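Local coordinates for protein SSD1 (Saccharomyces cerevisiae S288C, PDB 7AM1) that binds mRNA, including untranslated regions, and represses translation as a non-enzymatic pseudonuclease of the RNase II family, at residues A[529-539]-A[703-714]. Residues are numbered along the deposited sequence; the frame is centred on the assembly and turned at random.
Sequences DDEKVKVDLNI and KDCAYQAQEQAI
Lys703, its chain bent only at the last torsion (chi4 65°), brings NZ between two carboxylates: it meets Asp530 OD1 at 2.8 Å, nearly along the C-O axis, and lies across both oxygens of Glu531 in weak bonds, with OE2 at 2.9 Å. Arg633 also pairs with Glu531, and Arg665 and Arg666 with the other oxygen of Asp530, so these buried acids are probably held ionised. One turn on, Tyr707 takes the bend of Glu531 against its backbone, Glu531 CG lying 3.6 Å from Tyr707 CA. Gln710, its chain extended from a CG opposite the backbone N (chi1 169°), grips both backbone polar groups of Lys532: OE1 accepts Lys532 N on an in-plane lone pair, and NE2 gives a straighter bond (155°) to Lys532 O at 2.8 Å while also donating to Phe421 O. A leucine here would probably leave the N-H and carbonyl of Lys532, and the carbonyl of Phe421, without their mates. Glu711 sets OE2 beside Ile539 CG2. Ile714 finishes the run, pressing CD1 tightly on Val535 CG1 at 3.3 Å and laying CG2 beside Leu537 O. A buried salt-bridge network and a side-chain amide bridging one residue's N-H and C=O thus join the loop between helices 523-529 and 544-568, within the RNB domain, to long helix 689-725.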
ATOM      1  N   ASP A 529       2.689   1.315   7.635  1.00 33.96           N
ATOM      2  CA  ASP A 529       3.987   1.058   8.242  1.00 32.56           C
ATOM      3  C   ASP A 529       4.722  -0.129   7.642  1.00 31.12           C
ATOM      4  O   ASP A 529       5.949  -0.093   7.549  1.00 30.84           O
ATOM      5  CB  ASP A 529       3.859   0.818   9.748  1.00 34.25           C
ATOM      6  CG  ASP A 529       5.210   0.761  10.425  1.00 34.18           C
ATOM      7  OD1 ASP A 529       5.883   1.815  10.463  1.00 33.72           O
ATOM      8  OD2 ASP A 529       5.609  -0.331  10.888  1.00 33.72           O
ATOM      9  N   ASP A 530       4.013  -1.159   7.193  1.00 33.16           N
ATOM     10  CA  ASP A 530       4.662  -2.414   6.844  1.00 34.22           C
ATOM     11  C   ASP A 530       3.811  -3.128   5.807  1.00 33.72           C
ATOM     12  O   ASP A 530       2.673  -2.743   5.535  1.00 33.66           O
ATOM     13  CB  ASP A 530       4.860  -3.261   8.109  1.00 35.98           C
ATOM     14  CG  ASP A 530       5.987  -4.263   7.992  1.00 38.46           C
ATOM     15  OD1 ASP A 530       6.750  -4.220   7.007  1.00 39.19           O
ATOM     16  OD2 ASP A 530       6.097  -5.111   8.908  1.00 40.39           O
ATOM     17  N   GLU A 531       4.383  -4.172   5.218  1.00 33.32           N
ATOM     18  CA  GLU A 531       3.667  -5.008   4.266  1.00 33.66           C
ATOM     19  C   GLU A 531       3.333  -6.355   4.891  1.00 33.82           C
ATOM     20  O   GLU A 531       4.013  -6.828   5.806  1.00 35.71           O
ATOM     21  CB  GLU A 531       4.490  -5.233   2.995  1.00 32.68           C
ATOM     22  CG  GLU A 531       4.962  -3.956   2.314  1.00 33.69           C
ATOM     23  CD  GLU A 531       6.233  -3.397   2.919  1.00 33.54           C
ATOM     24  OE1 GLU A 531       6.194  -2.253   3.421  1.00 32.55           O
ATOM     25  OE2 GLU A 531       7.271  -4.102   2.900  1.00 33.86           O
ATOM     26  N   LYS A 532       2.302  -6.995   4.344  1.00 32.64           N
ATOM     27  CA  LYS A 532       1.952  -8.343   4.758  1.00 33.62           C
ATOM     28  C   LYS A 532       3.022  -9.319   4.287  1.00 34.48           C
ATOM     29  O   LYS A 532       3.650  -9.130   3.240  1.00 35.87           O
ATOM     30  CB  LYS A 532       0.603  -8.766   4.175  1.00 33.13           C
ATOM     31  CG  LYS A 532      -0.607  -8.062   4.754  1.00 32.94           C
ATOM     32  CD  LYS A 532      -1.887  -8.683   4.201  1.00 34.42           C
ATOM     33  CE  LYS A 532      -3.121  -8.094   4.854  1.00 35.03           C
ATOM     34  NZ  LYS A 532      -4.362  -8.614   4.223  1.00 36.43           N
ATOM     35  N   VAL A 533       3.233 -10.364   5.085  1.00 31.85           N
ATOM     36  CA  VAL A 533       4.105 -11.475   4.721  1.00 33.04           C
ATOM     37  C   VAL A 533       3.240 -12.535   4.053  1.00 33.76           C
ATOM     38  O   VAL A 533       3.482 -12.923   2.907  1.00 32.99           O
ATOM     39  CB  VAL A 533       4.843 -12.035   5.951  1.00 34.05           C
ATOM     40  CG1 VAL A 533       5.603 -13.309   5.593  1.00 34.11           C
ATOM     41  CG2 VAL A 533       5.785 -10.986   6.525  1.00 34.87           C
ATOM     42  N   LYS A 534       2.219 -13.011   4.766  1.00 36.23           N
ATOM     43  CA  LYS A 534       1.173 -13.822   4.151  1.00 37.57           C
ATOM     44  C   LYS A 534       0.175 -12.861   3.524  1.00 36.31           C
ATOM     45  O   LYS A 534      -0.491 -12.102   4.234  1.00 35.98           O
ATOM     46  CB  LYS A 534       0.501 -14.727   5.178  1.00 40.78           C
ATOM     47  CG  LYS A 534      -0.304 -15.873   4.559  1.00 45.14           C
ATOM     48  CD  LYS A 534      -1.677 -15.453   4.069  1.00 49.91           C
ATOM     49  CE  LYS A 534      -2.305 -16.538   3.183  1.00 55.16           C
ATOM     50  NZ  LYS A 534      -1.836 -16.471   1.764  1.00 58.03           N
ATOM     51  N   VAL A 535       0.074 -12.872   2.207  1.00 37.23           N
ATOM     52  CA  VAL A 535      -0.745 -11.890   1.508  1.00 37.92           C
ATOM     53  C   VAL A 535      -2.142 -12.453   1.288  1.00 38.26           C
ATOM     54  O   VAL A 535      -2.317 -13.633   0.966  1.00 40.30           O
ATOM     55  CB  VAL A 535      -0.093 -11.480   0.175  1.00 39.84           C
ATOM     56  CG1 VAL A 535      -0.782 -10.253  -0.384  1.00 41.19           C
ATOM     57  CG2 VAL A 535       1.397 -11.205   0.362  1.00 39.62           C
ATOM     58  N   ASP A 536      -3.139 -11.591   1.445  1.00 35.82           N
ATOM     59  CA  ASP A 536      -4.525 -11.938   1.186  1.00 35.53           C
ATOM     60  C   ASP A 536      -5.010 -11.223  -0.066  1.00 34.83           C
ATOM     61  O   ASP A 536      -4.504 -10.157  -0.430  1.00 33.02           O
ATOM     62  CB  ASP A 536      -5.425 -11.555   2.361  1.00 35.96           C
ATOM     63  CG  ASP A 536      -4.884 -12.031   3.685  1.00 35.97           C
ATOM     64  OD1 ASP A 536      -4.719 -13.255   3.850  1.00 37.32           O
ATOM     65  OD2 ASP A 536      -4.609 -11.179   4.553  1.00 35.22           O
ATOM     66  N   LEU A 537      -5.990 -11.833  -0.731  1.00 35.92           N
ATOM     67  CA  LEU A 537      -6.635 -11.183  -1.865  1.00 36.57           C
ATOM     68  C   LEU A 537      -7.355  -9.911  -1.438  1.00 35.85           C
ATOM     69  O   LEU A 537      -7.560  -9.017  -2.264  1.00 35.42           O
ATOM     70  CB  LEU A 537      -7.602 -12.159  -2.529  1.00 39.33           C
ATOM     71  CG  LEU A 537      -7.787 -12.090  -4.042  1.00 43.12           C
ATOM     72  CD1 LEU A 537      -6.459 -12.228  -4.786  1.00 45.07           C
ATOM     73  CD2 LEU A 537      -8.783 -13.182  -4.466  1.00 44.21           C
ATOM     74  N   ASN A 538      -7.732  -9.805  -0.171  1.00 36.63           N
ATOM     75  CA  ASN A 538      -8.409  -8.625   0.356  1.00 35.78           C
ATOM     76  C   ASN A 538      -7.467  -7.913   1.318  1.00 34.03           C
ATOM     77  O   ASN A 538      -7.111  -8.464   2.365  1.00 33.58           O
ATOM     78  CB  ASN A 538      -9.711  -9.017   1.053  1.00 35.76           C
ATOM     79  CG  ASN A 538     -10.573  -7.820   1.395  1.00 35.51           C
ATOM     80  OD1 ASN A 538     -10.096  -6.686   1.431  1.00 33.60           O
ATOM     81  ND2 ASN A 538     -11.854  -8.066   1.641  1.00 37.11           N
ATOM     82  N   ILE A 539      -7.066  -6.690   0.962  1.00 33.35           N
ATOM     83  CA  ILE A 539      -6.155  -5.930   1.808  1.00 33.59           C
ATOM     84  C   ILE A 539      -6.770  -5.615   3.164  1.00 34.46           C
ATOM     85  O   ILE A 539      -6.053  -5.247   4.100  1.00 33.82           O
ATOM     86  CB  ILE A 539      -5.717  -4.630   1.104  1.00 33.31           C
ATOM     87  CG1 ILE A 539      -6.930  -3.801   0.678  1.00 34.53           C
ATOM     88  CG2 ILE A 539      -4.853  -4.949  -0.104  1.00 33.25           C
ATOM     89  CD1 ILE A 539      -6.574  -2.382   0.257  1.00 34.86           C
ATOM     90  N   LYS A 703      11.458  -0.164   0.276  1.00 36.36           N
ATOM     91  CA  LYS A 703      10.315  -0.658   1.039  1.00 35.50           C
ATOM     92  C   LYS A 703       9.001  -0.186   0.430  1.00 34.91           C
ATOM     93  O   LYS A 703       8.050  -0.965   0.306  1.00 33.20           O
ATOM     94  CB  LYS A 703      10.422  -0.206   2.495  1.00 34.00           C
ATOM     95  CG  LYS A 703       9.295  -0.702   3.375  1.00 34.13           C
ATOM     96  CD  LYS A 703       9.748  -0.810   4.830  1.00 35.02           C
ATOM     97  CE  LYS A 703       8.682  -1.440   5.693  1.00 35.44           C
ATOM     98  NZ  LYS A 703       8.449  -2.852   5.284  1.00 35.76           N
ATOM     99  N   ASP A 704       8.931   1.075   0.014  1.00 35.28           N
ATOM    100  CA  ASP A 704       7.710   1.535  -0.633  1.00 35.81           C
ATOM    101  C   ASP A 704       7.510   0.836  -1.968  1.00 34.00           C
ATOM    102  O   ASP A 704       6.371   0.577  -2.363  1.00 32.95           O
ATOM    103  CB  ASP A 704       7.750   3.053  -0.783  1.00 37.30           C
ATOM    104  CG  ASP A 704       7.579   3.763   0.548  1.00 36.70           C
ATOM    105  OD1 ASP A 704       7.071   3.129   1.496  1.00 36.46           O
ATOM    106  OD2 ASP A 704       7.964   4.939   0.658  1.00 37.17           O
ATOM    107  N   CYS A 705       8.603   0.488  -2.651  1.00 36.83           N
ATOM    108  CA  CYS A 705       8.504  -0.320  -3.860  1.00 36.73           C
ATOM    109  C   CYS A 705       7.965  -1.714  -3.557  1.00 35.25           C
ATOM    110  O   CYS A 705       7.175  -2.258  -4.338  1.00 35.10           O
ATOM    111  CB  CYS A 705       9.873  -0.413  -4.537  1.00 38.09           C
ATOM    112  SG  CYS A 705      10.394   1.095  -5.427  1.00 39.59           S
ATOM    113  N   ALA A 706       8.400  -2.323  -2.446  1.00 33.21           N
ATOM    114  CA  ALA A 706       7.892  -3.644  -2.079  1.00 33.64           C
ATOM    115  C   ALA A 706       6.403  -3.585  -1.770  1.00 32.91           C
ATOM    116  O   ALA A 706       5.658  -4.523  -2.072  1.00 31.37           O
ATOM    117  CB  ALA A 706       8.659  -4.205  -0.880  1.00 34.67           C
ATOM    118  N   TYR A 707       5.960  -2.498  -1.137  1.00 33.98           N
ATOM    119  CA  TYR A 707       4.536  -2.284  -0.899  1.00 32.55           C
ATOM    120  C   TYR A 707       3.776  -2.163  -2.213  1.00 30.11           C
ATOM    121  O   TYR A 707       2.746  -2.817  -2.416  1.00 29.35           O
ATOM    122  CB  TYR A 707       4.364  -1.025  -0.047  1.00 34.29           C
ATOM    123  CG  TYR A 707       2.963  -0.468   0.035  1.00 36.39           C
ATOM    124  CD1 TYR A 707       2.016  -1.040   0.868  1.00 37.60           C
ATOM    125  CD2 TYR A 707       2.598   0.653  -0.697  1.00 37.47           C
ATOM    126  CE1 TYR A 707       0.732  -0.524   0.956  1.00 38.47           C
ATOM    127  CE2 TYR A 707       1.318   1.176  -0.616  1.00 38.25           C
ATOM    128  CZ  TYR A 707       0.392   0.586   0.216  1.00 38.75           C
ATOM    129  OH  TYR A 707      -0.877   1.103   0.310  1.00 39.26           O
ATOM    130  N   GLN A 708       4.276  -1.333  -3.128  1.00 30.80           N
ATOM    131  CA  GLN A 708       3.599  -1.164  -4.409  1.00 33.50           C
ATOM    132  C   GLN A 708       3.525  -2.483  -5.166  1.00 35.02           C
ATOM    133  O   GLN A 708       2.486  -2.815  -5.751  1.00 36.49           O
ATOM    134  CB  GLN A 708       4.320  -0.101  -5.236  1.00 37.57           C
ATOM    135  CG  GLN A 708       4.250   1.286  -4.608  1.00 42.73           C
ATOM    136  CD  GLN A 708       5.097   2.333  -5.320  1.00 48.52           C
ATOM    137  OE1 GLN A 708       4.870   3.530  -5.150  1.00 52.04           O
ATOM    138  NE2 GLN A 708       6.079   1.890  -6.105  1.00 49.39           N
ATOM    139  N   ALA A 709       4.616  -3.252  -5.163  1.00 36.02           N
ATOM    140  CA  ALA A 709       4.608  -4.548  -5.827  1.00 36.71           C
ATOM    141  C   ALA A 709       3.551  -5.462  -5.224  1.00 37.29           C
ATOM    142  O   ALA A 709       2.806  -6.130  -5.953  1.00 36.74           O
ATOM    143  CB  ALA A 709       5.990  -5.195  -5.730  1.00 37.63           C
ATOM    144  N   GLN A 710       3.450  -5.484  -3.894  1.00 35.09           N
ATOM    145  CA  GLN A 710       2.491  -6.370  -3.246  1.00 33.97           C
ATOM    146  C   GLN A 710       1.065  -6.033  -3.666  1.00 33.01           C
ATOM    147  O   GLN A 710       0.303  -6.917  -4.071  1.00 33.12           O
ATOM    148  CB  GLN A 710       2.656  -6.299  -1.726  1.00 30.57           C
ATOM    149  CG  GLN A 710       1.533  -6.980  -0.949  1.00 29.74           C
ATOM    150  CD  GLN A 710       1.868  -7.160   0.521  1.00 30.98           C
ATOM    151  OE1 GLN A 710       1.174  -6.652   1.404  1.00 32.61           O
ATOM    152  NE2 GLN A 710       2.935  -7.899   0.790  1.00 31.36           N
ATOM    153  N   GLU A 711       0.696  -4.751  -3.622  1.00 32.90           N
ATOM    154  CA  GLU A 711      -0.671  -4.378  -3.977  1.00 34.30           C
ATOM    155  C   GLU A 711      -0.934  -4.532  -5.470  1.00 32.24           C
ATOM    156  O   GLU A 711      -2.057  -4.859  -5.869  1.00 32.03           O
ATOM    157  CB  GLU A 711      -0.955  -2.948  -3.520  1.00 37.95           C
ATOM    158  CG  GLU A 711      -0.931  -2.821  -1.996  1.00 43.97           C
ATOM    159  CD  GLU A 711      -2.069  -1.987  -1.431  1.00 47.26           C
ATOM    160  OE1 GLU A 711      -2.608  -1.129  -2.165  1.00 50.28           O
ATOM    161  OE2 GLU A 711      -2.422  -2.198  -0.250  1.00 45.64           O
ATOM    162  N   GLN A 712       0.070  -4.276  -6.309  1.00 33.37           N
ATOM    163  CA  GLN A 712      -0.102  -4.468  -7.746  1.00 34.15           C
ATOM    164  C   GLN A 712      -0.351  -5.933  -8.070  1.00 33.17           C
ATOM    165  O   GLN A 712      -1.154  -6.254  -8.952  1.00 33.18           O
ATOM    166  CB  GLN A 712       1.128  -3.944  -8.483  1.00 36.84           C
ATOM    167  CG  GLN A 712       1.149  -2.426  -8.596  1.00 40.91           C
ATOM    168  CD  GLN A 712       2.493  -1.881  -9.044  1.00 44.94           C
ATOM    169  OE1 GLN A 712       3.389  -2.632  -9.433  1.00 44.95           O
ATOM    170  NE2 GLN A 712       2.645  -0.566  -8.973  1.00 48.08           N
ATOM    171  N   ALA A 713       0.342  -6.835  -7.374  1.00 32.49           N
ATOM    172  CA  ALA A 713       0.154  -8.261  -7.613  1.00 33.15           C
ATOM    173  C   ALA A 713      -1.190  -8.738  -7.070  1.00 33.64           C
ATOM    174  O   ALA A 713      -1.859  -9.569  -7.696  1.00 34.73           O
ATOM    175  CB  ALA A 713       1.313  -9.043  -6.995  1.00 33.92           C
ATOM    176  N   ILE A 714      -1.609  -8.221  -5.913  1.00 31.94           N
ATOM    177  CA  ILE A 714      -2.959  -8.500  -5.431  1.00 32.76           C
ATOM    178  C   ILE A 714      -3.985  -8.050  -6.460  1.00 33.66           C
ATOM    179  O   ILE A 714      -4.913  -8.788  -6.811  1.00 34.66           O
ATOM    180  CB  ILE A 714      -3.206  -7.813  -4.077  1.00 31.47           C
ATOM    181  CG1 ILE A 714      -2.351  -8.441  -2.976  1.00 32.71           C
ATOM    182  CG2 ILE A 714      -4.681  -7.871  -3.733  1.00 30.06           C
ATOM    183  CD1 ILE A 714      -2.343  -7.627  -1.691  1.00 33.03           C
TER